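Local atomic coordinates of CalS13 (Micromonospora echinospora, PDB entry 4ZAS), a protein that probably acts as a pyridoxal-phosphate-dependent sugar aminotransferase and binds dTDP-4-keto-6-deoxyglucose. Residues P106-F116 with A154-W163; T83-A94 with G118-L128. All coordinates share one frame; numbering follows the deposited sequence.

Contact 1. Residues P106-F116 with A154-W163; sequences PGEVLTTPLTF and ATRAIVVVHW. With T46 (dTDP-4-keto-6-deoxyglucose), chain H.
In Val-109, CG1 stands anti to the backbone N (chi1 178°); in Val-159 the same choice for CG1 (179°) leaves CG2 beside the N, where it meets Val-109 CG1 at 3.8 Å. In Trp-163 CG lies anti to the N (chi1 -168°), and the indole leans on the backbone of Thr-115, its CZ3 3.6 Å from Thr-115 CA; Trp-163 NE1 hydrogen-bonds to His-381 NE2. Val-161 pushes CG2 to 3.4 Å from OG1 of Thr-115, a hydroxyl hydrogen-bonded to Thr-119 OG1. The backbones run as neighbouring parallel strands in the mixed sheet of the large domain, as in fold type I pyridoxal-phosphate enzymes. Glu-108 N donates to Ala-154 O, and Glu-108 O takes Arg-156 N at 2.7 Å; Leu-110 N then reaches Ala-157 O, and Leu-110 O receives Val-159 N almost straight. The register slips by one after Glu-108, a beta bulge. Arg-156 CG lies 3.7 Å from Gly-107 CA, and the bend that follows brings a guanidinium face over that CA, while NH1 holds Pro-153 O. A water donates to Glu-108 OE1 (2.9 Å) and accepts from OG1 of Thr-155, which takes the N-H of Ser-152. Helix 82-94 covers the Val-109 and Val-159 face. Past the strand, Phe-116 offers a ring face to the sugar, O4 of dTDP-4-keto-6-deoxyglucose sitting 2.9 Å above the plane over its centre; Trp-248 of the second subunit also meets the ring.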
loop_
_atom_site.group_PDB
_atom_site.type_symbol
_atom_site.label_atom_id
_atom_site.label_comp_id
_atom_site.label_asym_id
_atom_site.label_seq_id
_atom_site.Cartn_x
_atom_site.Cartn_y
_atom_site.Cartn_z
ATOM N N PRO A 106 -11.299 13.897 -17.691
ATOM C CA PRO A 106 -12.706 14.062 -18.083
ATOM C C PRO A 106 -13.659 13.048 -17.414
ATOM O O PRO A 106 -14.861 13.304 -17.290
ATOM C CB PRO A 106 -12.668 13.843 -19.599
ATOM C CG PRO A 106 -11.471 12.952 -19.834
ATOM C CD PRO A 106 -10.490 13.229 -18.730
ATOM N N GLY A 107 -13.100 11.913 -16.994
ATOM C CA GLY A 107 -13.817 10.777 -16.428
ATOM C C GLY A 107 -14.513 10.815 -15.070
ATOM O O GLY A 107 -14.019 11.434 -14.119
ATOM N N GLU A 108 -15.663 10.142 -14.976
ATOM C CA GLU A 108 -16.409 10.048 -13.721
ATOM C C GLU A 108 -16.635 8.620 -13.240
ATOM O O GLU A 108 -16.603 7.668 -14.017
ATOM C CB GLU A 108 -17.757 10.722 -13.848
ATOM C CG GLU A 108 -17.679 12.180 -14.173
ATOM C CD GLU A 108 -19.025 12.742 -14.527
ATOM O OE1 GLU A 108 -19.989 11.944 -14.594
ATOM O OE2 GLU A 108 -19.110 13.976 -14.710
ATOM N N VAL A 109 -16.860 8.488 -11.937
ATOM C CA VAL A 109 -17.231 7.219 -11.324
ATOM C C VAL A 109 -18.471 7.422 -10.471
ATOM O O VAL A 109 -18.503 8.299 -9.597
ATOM C CB VAL A 109 -16.080 6.638 -10.475
ATOM C CG1 VAL A 109 -16.519 5.332 -9.795
ATOM C CG2 VAL A 109 -14.837 6.412 -11.336
ATOM N N LEU A 110 -19.496 6.627 -10.756
ATOM C CA LEU A 110 -20.728 6.629 -9.985
ATOM C C LEU A 110 -20.559 5.663 -8.828
ATOM O O LEU A 110 -20.171 4.504 -9.025
ATOM C CB LEU A 110 -21.912 6.232 -10.868
ATOM C CG LEU A 110 -22.274 7.267 -11.928
ATOM C CD1 LEU A 110 -23.180 6.677 -12.978
ATOM C CD2 LEU A 110 -22.892 8.513 -11.310
ATOM N N THR A 111 -20.815 6.135 -7.618
ATOM C CA THR A 111 -20.552 5.327 -6.429
ATOM C C THR A 111 -21.480 5.690 -5.286
ATOM O O THR A 111 -22.177 6.708 -5.339
ATOM C CB THR A 111 -19.111 5.512 -5.945
ATOM O OG1 THR A 111 -18.917 4.767 -4.739
ATOM C CG2 THR A 111 -18.851 6.971 -5.641
ATOM N N THR A 112 -21.458 4.889 -4.230
ATOM C CA THR A 112 -22.303 5.179 -3.083
ATOM C C THR A 112 -21.511 5.857 -1.985
ATOM O O THR A 112 -20.351 5.535 -1.766
ATOM C CB THR A 112 -22.965 3.924 -2.532
ATOM O OG1 THR A 112 -23.515 4.233 -1.243
ATOM C CG2 THR A 112 -21.938 2.833 -2.375
ATOM N N PRO A 113 -22.127 6.841 -1.319
ATOM C CA PRO A 113 -21.466 7.543 -0.216
ATOM C C PRO A 113 -21.618 6.831 1.128
ATOM O O PRO A 113 -20.882 7.153 2.076
ATOM C CB PRO A 113 -22.164 8.911 -0.204
ATOM C CG PRO A 113 -23.440 8.687 -0.829
ATOM C CD PRO A 113 -23.339 7.529 -1.766
ATOM N N LEU A 114 -22.529 5.862 1.200
ATOM C CA LEU A 114 -22.709 5.080 2.421
ATOM C C LEU A 114 -21.771 3.883 2.391
ATOM O O LEU A 114 -22.123 2.783 1.938
ATOM C CB LEU A 114 -24.171 4.639 2.581
ATOM C CG LEU A 114 -24.518 3.860 3.854
ATOM C CD1 LEU A 114 -23.936 4.575 5.021
ATOM C CD2 LEU A 114 -26.033 3.774 4.019
ATOM N N THR A 115 -20.574 4.108 2.910
ATOM C CA THR A 115 -19.519 3.114 2.839
ATOM C C THR A 115 -18.298 3.658 3.546
ATOM O O THR A 115 -18.295 4.814 3.984
ATOM C CB THR A 115 -19.165 2.761 1.356
ATOM O OG1 THR A 115 -18.190 1.708 1.301
ATOM C CG2 THR A 115 -18.644 3.989 0.626
ATOM N N PHE A 116 -17.276 2.818 3.677
ATOM C CA PHE A 116 -15.974 3.257 4.180
ATOM C C PHE A 116 -15.311 4.153 3.142
ATOM O O PHE A 116 -15.438 3.895 1.935
ATOM C CB PHE A 116 -15.084 2.050 4.488
ATOM C CG PHE A 116 -13.743 2.408 5.054
ATOM C CD1 PHE A 116 -13.641 3.091 6.251
ATOM C CD2 PHE A 116 -12.572 2.030 4.395
ATOM C CE1 PHE A 116 -12.397 3.397 6.785
ATOM C CE2 PHE A 116 -11.334 2.340 4.916
ATOM C CZ PHE A 116 -11.248 3.010 6.119
ATOM N N ALA A 154 -19.856 9.946 -19.762
ATOM C CA ALA A 154 -18.723 10.304 -18.917
ATOM C C ALA A 154 -18.411 9.271 -17.841
ATOM O O ALA A 154 -17.375 9.347 -17.185
ATOM C CB ALA A 154 -18.976 11.656 -18.271
ATOM N N THR A 155 -19.313 8.327 -17.629
ATOM C CA THR A 155 -19.097 7.302 -16.619
ATOM C C THR A 155 -18.019 6.322 -17.056
ATOM O O THR A 155 -18.240 5.555 -17.992
ATOM C CB THR A 155 -20.381 6.520 -16.342
ATOM O OG1 THR A 155 -21.459 7.433 -16.071
ATOM C CG2 THR A 155 -20.184 5.565 -15.167
ATOM N N ARG A 156 -16.861 6.331 -16.400
ATOM C CA ARG A 156 -15.817 5.372 -16.745
ATOM C C ARG A 156 -16.028 4.100 -15.964
ATOM O O ARG A 156 -15.703 3.002 -16.423
ATOM C CB ARG A 156 -14.427 5.927 -16.451
ATOM C CG ARG A 156 -14.134 7.181 -17.208
ATOM C CD ARG A 156 -13.893 6.906 -18.682
ATOM N NE ARG A 156 -13.777 8.164 -19.406
ATOM C CZ ARG A 156 -14.799 8.765 -20.013
ATOM N NH1 ARG A 156 -15.997 8.190 -20.020
ATOM N NH2 ARG A 156 -14.625 9.925 -20.636
ATOM N N ALA A 157 -16.584 4.249 -14.772
ATOM C CA ALA A 157 -16.774 3.103 -13.896
ATOM C C ALA A 157 -17.929 3.321 -12.916
ATOM O O ALA A 157 -18.319 4.460 -12.624
ATOM C CB ALA A 157 -15.472 2.790 -13.139
ATOM N N ILE A 158 -18.479 2.208 -12.436
ATOM C CA ILE A 158 -19.527 2.192 -11.424
ATOM C C ILE A 158 -19.064 1.352 -10.252
ATOM O O ILE A 158 -18.624 0.206 -10.440
ATOM C CB ILE A 158 -20.850 1.636 -12.004
ATOM C CG1 ILE A 158 -21.374 2.536 -13.116
ATOM C CG2 ILE A 158 -21.899 1.474 -10.918
ATOM C CD1 ILE A 158 -22.363 1.838 -14.050
ATOM N N VAL A 159 -19.128 1.911 -9.049
ATOM C CA VAL A 159 -18.752 1.146 -7.852
ATOM C C VAL A 159 -19.957 0.898 -6.933
ATOM O O VAL A 159 -20.541 1.846 -6.411
ATOM C CB VAL A 159 -17.638 1.857 -7.039
ATOM C CG1 VAL A 159 -17.304 1.047 -5.800
ATOM C CG2 VAL A 159 -16.383 2.061 -7.870
ATOM N N VAL A 160 -20.304 -0.368 -6.715
ATOM C CA VAL A 160 -21.322 -0.732 -5.729
ATOM C C VAL A 160 -20.677 -1.403 -4.506
ATOM O O VAL A 160 -19.714 -2.175 -4.625
ATOM C CB VAL A 160 -22.388 -1.677 -6.313
ATOM C CG1 VAL A 160 -23.111 -1.038 -7.503
ATOM C CG2 VAL A 160 -21.740 -2.993 -6.695
ATOM N N VAL A 161 -21.210 -1.100 -3.330
ATOM C CA VAL A 161 -20.762 -1.729 -2.101
ATOM C C VAL A 161 -21.811 -2.677 -1.555
ATOM O O VAL A 161 -22.986 -2.306 -1.409
ATOM C CB VAL A 161 -20.424 -0.685 -1.047
ATOM C CG1 VAL A 161 -20.088 -1.384 0.271
ATOM C CG2 VAL A 161 -19.300 0.239 -1.531
ATOM N N HIS A 162 -21.401 -3.908 -1.270
ATOM C CA HIS A 162 -22.263 -4.846 -0.553
ATOM C C HIS A 162 -22.173 -4.540 0.933
ATOM O O HIS A 162 -21.510 -5.260 1.676
ATOM C CB HIS A 162 -21.826 -6.286 -0.791
ATOM C CG HIS A 162 -21.735 -6.673 -2.234
ATOM N ND1 HIS A 162 -22.847 -6.863 -3.029
ATOM C CD2 HIS A 162 -20.662 -6.920 -3.024
ATOM C CE1 HIS A 162 -22.463 -7.216 -4.244
ATOM N NE2 HIS A 162 -21.142 -7.258 -4.267
ATOM N N TRP A 163 -22.849 -3.492 1.374
ATOM C CA TRP A 163 -22.733 -3.066 2.761
ATOM C C TRP A 163 -23.090 -4.198 3.734
ATOM O O TRP A 163 -24.086 -4.900 3.551
ATOM C CB TRP A 163 -23.601 -1.832 3.021
ATOM C CG TRP A 163 -23.317 -1.188 4.337
ATOM C CD1 TRP A 163 -24.175 -1.065 5.397
ATOM C CD2 TRP A 163 -22.073 -0.604 4.757
ATOM N NE1 TRP A 163 -23.546 -0.424 6.442
ATOM C CE2 TRP A 163 -22.254 -0.134 6.072
ATOM C CE3 TRP A 163 -20.825 -0.432 4.145
ATOM C CZ2 TRP A 163 -21.234 0.503 6.786
ATOM C CZ3 TRP A 163 -19.811 0.200 4.861
ATOM C CH2 TRP A 163 -20.027 0.658 6.163
HETATM C C4 T46 H . -12.809 0.082 7.964
HETATM C C5 T46 H . -13.953 0.286 9.003
HETATM C C6 T46 H . -15.244 -0.089 8.339
HETATM C C21 T46 H . -9.295 -4.739 17.281
HETATM O O21 T46 H . -9.648 -5.311 18.269
HETATM N N31 T46 H . -7.980 -5.012 16.568
HETATM C C41 T46 H . -7.577 -4.297 15.361
HETATM O O41 T46 H . -6.544 -4.556 14.850
HETATM C C51 T46 H . -8.440 -3.273 14.780
HETATM C C5A T46 H . -7.978 -2.534 13.487
HETATM C C61 T46 H . -9.734 -2.961 15.424
HETATM N N11 T46 H . -10.159 -3.670 16.636
HETATM C C1, T46 H . -11.442 -3.392 17.332
HETATM C C2, T46 H . -11.361 -2.182 17.931
HETATM C C3, T46 H . -12.753 -1.372 17.617
HETATM O O3, T46 H . -13.621 -1.535 18.783
HETATM O O4, T46 H . -12.633 -3.377 16.406
HETATM C C4, T46 H . -13.298 -1.903 16.588
HETATM C C5, T46 H . -13.052 -1.054 15.321
HETATM O O5, T46 H . -11.665 -0.694 15.277
HETATM P P T46 H . -11.252 0.686 14.450
HETATM O O1P T46 H . -10.948 1.801 15.440
HETATM O O2P T46 H . -10.051 0.392 13.581
HETATM O OPP T46 H . -12.562 1.067 13.472
HETATM P P2 T46 H . -12.541 2.039 12.096
HETATM O O4P T46 H . -13.882 2.742 11.911
HETATM O O3P T46 H . -11.423 3.052 12.238
HETATM O O1 T46 H . -12.215 1.153 10.744
HETATM C C1 T46 H . -12.398 -0.208 10.764
HETATM C C2 T46 H . -11.331 -0.730 9.851
HETATM O O2 T46 H . -10.028 -0.444 10.462
HETATM C C3 T46 H . -11.422 0.005 8.575
HETATM O O3 T46 H . -10.493 -0.561 7.606
HETATM O O4 T46 H . -13.022 0.040 6.809
HETATM O O5 T46 H . -13.742 -0.480 10.230
HETATM O O HOH W 1 -21.688 9.655 -14.560
#

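Contact 2. Residues T83-A94 with G118-L128; sequences TAGLHLALSLAA and GTNWPILANGL
Pro-122 is a knob in a hole formed by Thr-83, Leu-86, His-87 and Leu-90, its CG 3.6 Å from Thr-83 CG2. Leu-90 CD1 packs on Ile-123 CG1 (3.8 Å), Leu-128 CD1 on the methyls of Ala-93 and Ala-94. With CG anti to the backbone N (chi1 -165°), the His-87 ring reaches Ala-125, whose CB lies 3.3 Å from NE2. Asn-126, just past helix 121-125, provides the polar grip. Its ND2 donates to a lone pair of His-87 O (2.9 Å, 167°) and to Pro-122 O, tilted from that carbonyl's plane, whose opposite face takes the backbone N of Asn-126. Two bonds thus fix the amide's rotation, OD1 lying against Ser-91 CA. Cutting the amide back to an alanine is likely to take the side-chain donor from both His-87 O and Pro-122 O and to open a gap beside Leu-90 and Ser-91. A water at the imidazole edge, in its plane, joins His-87 NE2 to Ala-125 O. Gly-127, with positive phi, ends helix 121-125 in a Schellman motif. At the start of helix 82-94, Thr-83 OG1 hydrogen-bonds the cofactor phosphate on the modified lysine at position 222, as is characteristic of fold type I pyridoxal-phosphate enzymes.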
loop_
_atom_site.group_PDB
_atom_site.type_symbol
_atom_site.label_atom_id
_atom_site.label_comp_id
_atom_site.label_asym_id
_atom_site.label_seq_id
_atom_site.Cartn_x
_atom_site.Cartn_y
_atom_site.Cartn_z
ATOM N N THR A 83 -8.308 -1.308 -0.031
ATOM C CA THR A 83 -8.290 -0.003 -0.671
ATOM C C THR A 83 -7.344 -0.024 -1.881
ATOM O O THR A 83 -7.625 0.574 -2.927
ATOM C CB THR A 83 -7.860 1.075 0.316
ATOM O OG1 THR A 83 -8.615 0.951 1.526
ATOM C CG2 THR A 83 -8.051 2.447 -0.272
ATOM N N ALA A 84 -6.209 -0.706 -1.729
ATOM C CA ALA A 84 -5.273 -0.856 -2.840
ATOM C C ALA A 84 -5.915 -1.704 -3.942
ATOM O O ALA A 84 -5.684 -1.442 -5.119
ATOM C CB ALA A 84 -3.957 -1.461 -2.377
ATOM N N GLY A 85 -6.720 -2.708 -3.572
ATOM C CA GLY A 85 -7.456 -3.474 -4.563
ATOM C C GLY A 85 -8.348 -2.546 -5.395
ATOM O O GLY A 85 -8.410 -2.646 -6.626
ATOM N N LEU A 86 -9.015 -1.608 -4.724
ATOM C CA LEU A 86 -9.879 -0.665 -5.422
ATOM C C LEU A 86 -9.055 0.302 -6.253
ATOM O O LEU A 86 -9.435 0.634 -7.382
ATOM C CB LEU A 86 -10.778 0.108 -4.443
ATOM C CG LEU A 86 -11.912 -0.721 -3.831
ATOM C CD1 LEU A 86 -12.371 -0.137 -2.507
ATOM C CD2 LEU A 86 -13.075 -0.847 -4.789
ATOM N N HIS A 87 -7.950 0.779 -5.686
ATOM C CA HIS A 87 -7.060 1.702 -6.400
ATOM C C HIS A 87 -6.621 1.063 -7.727
ATOM O O HIS A 87 -6.775 1.655 -8.791
ATOM C CB HIS A 87 -5.873 2.070 -5.502
ATOM C CG HIS A 87 -5.079 3.260 -5.958
ATOM N ND1 HIS A 87 -4.637 3.423 -7.254
ATOM C CD2 HIS A 87 -4.632 4.341 -5.272
ATOM C CE1 HIS A 87 -3.957 4.552 -7.346
ATOM N NE2 HIS A 87 -3.935 5.125 -6.157
ATOM N N LEU A 88 -6.142 -0.173 -7.643
ATOM C CA LEU A 88 -5.720 -0.964 -8.787
ATOM C C LEU A 88 -6.869 -1.235 -9.795
ATOM O O LEU A 88 -6.697 -1.100 -11.016
ATOM C CB LEU A 88 -5.143 -2.289 -8.287
ATOM C CG LEU A 88 -4.498 -3.244 -9.296
ATOM C CD1 LEU A 88 -3.302 -2.602 -9.927
ATOM C CD2 LEU A 88 -4.133 -4.601 -8.659
ATOM N N ALA A 89 -8.039 -1.618 -9.293
ATOM C CA ALA A 89 -9.144 -1.926 -10.186
ATOM C C ALA A 89 -9.590 -0.695 -10.967
ATOM O O ALA A 89 -9.771 -0.748 -12.178
ATOM C CB ALA A 89 -10.299 -2.507 -9.398
ATOM N N LEU A 90 -9.723 0.427 -10.279
ATOM C CA LEU A 90 -10.184 1.643 -10.925
ATOM C C LEU A 90 -9.199 2.188 -11.967
ATOM O O LEU A 90 -9.601 2.902 -12.904
ATOM C CB LEU A 90 -10.469 2.694 -9.855
ATOM C CG LEU A 90 -11.743 2.311 -9.104
ATOM C CD1 LEU A 90 -11.918 3.170 -7.886
ATOM C CD2 LEU A 90 -12.950 2.434 -10.028
ATOM N N SER A 91 -7.925 1.810 -11.839
ATOM C CA SER A 91 -6.915 2.234 -12.790
ATOM C C SER A 91 -7.221 1.685 -14.202
ATOM O O SER A 91 -6.799 2.267 -15.201
ATOM C CB SER A 91 -5.532 1.778 -12.339
ATOM O OG SER A 91 -5.299 0.432 -12.707
ATOM N N LEU A 92 -7.993 0.601 -14.273
ATOM C CA LEU A 92 -8.469 0.047 -15.540
ATOM C C LEU A 92 -9.361 1.038 -16.257
ATOM O O LEU A 92 -9.377 1.111 -17.497
ATOM C CB LEU A 92 -9.252 -1.231 -15.303
ATOM C CG LEU A 92 -8.466 -2.397 -14.726
ATOM C CD1 LEU A 92 -9.431 -3.511 -14.354
ATOM C CD2 LEU A 92 -7.449 -2.868 -15.724
ATOM N N ALA A 93 -10.133 1.771 -15.462
ATOM C CA ALA A 93 -11.053 2.766 -15.989
ATOM C C ALA A 93 -10.289 3.997 -16.450
ATOM O O ALA A 93 -10.492 4.501 -17.554
ATOM C CB ALA A 93 -12.073 3.132 -14.943
ATOM N N ALA A 94 -9.392 4.464 -15.588
ATOM C CA ALA A 94 -8.582 5.644 -15.855
ATOM C C ALA A 94 -7.565 5.418 -16.977
ATOM O O ALA A 94 -7.363 6.288 -17.818
ATOM C CB ALA A 94 -7.878 6.065 -14.591
ATOM N N GLY A 118 -12.372 4.265 2.156
ATOM C CA GLY A 118 -11.464 3.512 1.303
ATOM C C GLY A 118 -12.105 3.091 -0.005
ATOM O O GLY A 118 -11.435 2.809 -0.997
ATOM N N THR A 119 -13.427 3.051 -0.012
ATOM C CA THR A 119 -14.157 2.746 -1.226
ATOM C C THR A 119 -13.989 3.854 -2.249
ATOM O O THR A 119 -13.806 3.591 -3.423
ATOM C CB THR A 119 -15.650 2.544 -0.931
ATOM O OG1 THR A 119 -15.808 1.434 -0.037
ATOM C CG2 THR A 119 -16.435 2.277 -2.220
ATOM N N ASN A 120 -14.001 5.098 -1.802
ATOM C CA ASN A 120 -14.174 6.199 -2.735
ATOM C C ASN A 120 -12.911 7.032 -3.028
ATOM O O ASN A 120 -12.748 7.550 -4.136
ATOM C CB ASN A 120 -15.276 7.122 -2.215
ATOM C CG ASN A 120 -16.641 6.463 -2.239
ATOM O OD1 ASN A 120 -16.994 5.788 -3.201
ATOM N ND2 ASN A 120 -17.414 6.653 -1.175
ATOM N N TRP A 121 -12.007 7.156 -2.065
ATOM C CA TRP A 121 -10.814 7.953 -2.321
ATOM C C TRP A 121 -9.943 7.411 -3.453
ATOM O O TRP A 121 -9.315 8.206 -4.144
ATOM C CB TRP A 121 -9.977 8.108 -1.054
ATOM C CG TRP A 121 -10.610 8.894 0.110
ATOM C CD1 TRP A 121 -10.105 8.983 1.372
ATOM C CD2 TRP A 121 -11.833 9.672 0.122
ATOM N NE1 TRP A 121 -10.914 9.755 2.162
ATOM C CE2 TRP A 121 -11.979 10.191 1.425
ATOM C CE3 TRP A 121 -12.814 9.975 -0.834
ATOM C CZ2 TRP A 121 -13.058 11.000 1.797
ATOM C CZ3 TRP A 121 -13.888 10.783 -0.459
ATOM C CH2 TRP A 121 -14.000 11.279 0.842
ATOM N N PRO A 122 -9.902 6.080 -3.658
ATOM C CA PRO A 122 -9.232 5.573 -4.864
ATOM C C PRO A 122 -9.805 6.127 -6.161
ATOM O O PRO A 122 -9.083 6.160 -7.163
ATOM C CB PRO A 122 -9.457 4.069 -4.790
ATOM C CG PRO A 122 -9.472 3.791 -3.349
ATOM C CD PRO A 122 -10.155 4.985 -2.703
ATOM N N ILE A 123 -11.065 6.562 -6.153
ATOM C CA ILE A 123 -11.580 7.216 -7.337
ATOM C C ILE A 123 -10.751 8.468 -7.569
ATOM O O ILE A 123 -10.302 8.720 -8.687
ATOM C CB ILE A 123 -13.069 7.569 -7.216
ATOM C CG1 ILE A 123 -13.930 6.306 -7.059
ATOM C CG2 ILE A 123 -13.509 8.380 -8.423
ATOM C CD1 ILE A 123 -15.367 6.624 -6.638
ATOM N N LEU A 124 -10.504 9.230 -6.506
ATOM C CA LEU A 124 -9.761 10.489 -6.650
ATOM C C LEU A 124 -8.269 10.262 -6.932
ATOM O O LEU A 124 -7.672 10.999 -7.722
ATOM C CB LEU A 124 -9.946 11.386 -5.413
ATOM C CG LEU A 124 -11.404 11.701 -4.992
ATOM C CD1 LEU A 124 -11.459 12.500 -3.685
ATOM C CD2 LEU A 124 -12.228 12.391 -6.079
ATOM N N ALA A 125 -7.682 9.229 -6.333
ATOM C CA ALA A 125 -6.264 8.924 -6.555
ATOM C C ALA A 125 -6.005 8.580 -8.021
ATOM O O ALA A 125 -4.933 8.853 -8.554
ATOM C CB ALA A 125 -5.810 7.785 -5.650
ATOM N N ASN A 126 -7.010 8.017 -8.681
ATOM C CA ASN A 126 -6.909 7.704 -10.098
ATOM C C ASN A 126 -7.282 8.895 -10.973
ATOM O O ASN A 126 -7.377 8.759 -12.187
ATOM C CB ASN A 126 -7.807 6.524 -10.434
ATOM C CG ASN A 126 -7.122 5.191 -10.265
ATOM O OD1 ASN A 126 -6.235 4.834 -11.057
ATOM N ND2 ASN A 126 -7.539 4.427 -9.244
ATOM N N GLY A 127 -7.500 10.060 -10.372
ATOM C CA GLY A 127 -7.766 11.262 -11.147
ATOM C C GLY A 127 -9.127 11.339 -11.816
ATOM O O GLY A 127 -9.325 12.099 -12.754
ATOM N N LEU A 128 -10.082 10.573 -11.307
ATOM C CA LEU A 128 -11.443 10.595 -11.822
ATOM C C LEU A 128 -12.357 11.400 -10.894
ATOM O O LEU A 128 -12.053 11.571 -9.717
ATOM C CB LEU A 128 -11.973 9.167 -11.986
ATOM C CG LEU A 128 -11.226 8.292 -12.999
ATOM C CD1 LEU A 128 -11.593 6.835 -12.819
ATOM C CD2 LEU A 128 -11.493 8.743 -14.436
HETATM O O HOH W 2 -2.556 7.760 -7.165
#

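Overall arrangement
From the N terminus, helix 82-94 comes first, then strand 108-111, helix 121-125 and, after strand 129-132, strand 155-161. Contact 2 closes the loop from 83-94 to 118-128. Contact 1 starts inside that loop, at 106-116, and closes beyond it at 154-163, so the two cross. Strand 108-111, helix 121-125 and strand 129-132 form a beta-alpha-beta crossover, with 155-161 on the other flank of 108-111. Asn-120 ties the contacts directly: its OD1 lies 2.7 Å from Thr-111 OG1 in a probable hydrogen bond, and its ND2 reaches Thr-112 O. Leu-90 of helix 82-94 packs on Ala-157, and Thr-119, just ahead of helix 121-125, on Val-161, so both segments of contact 2 rest on strand 155-161.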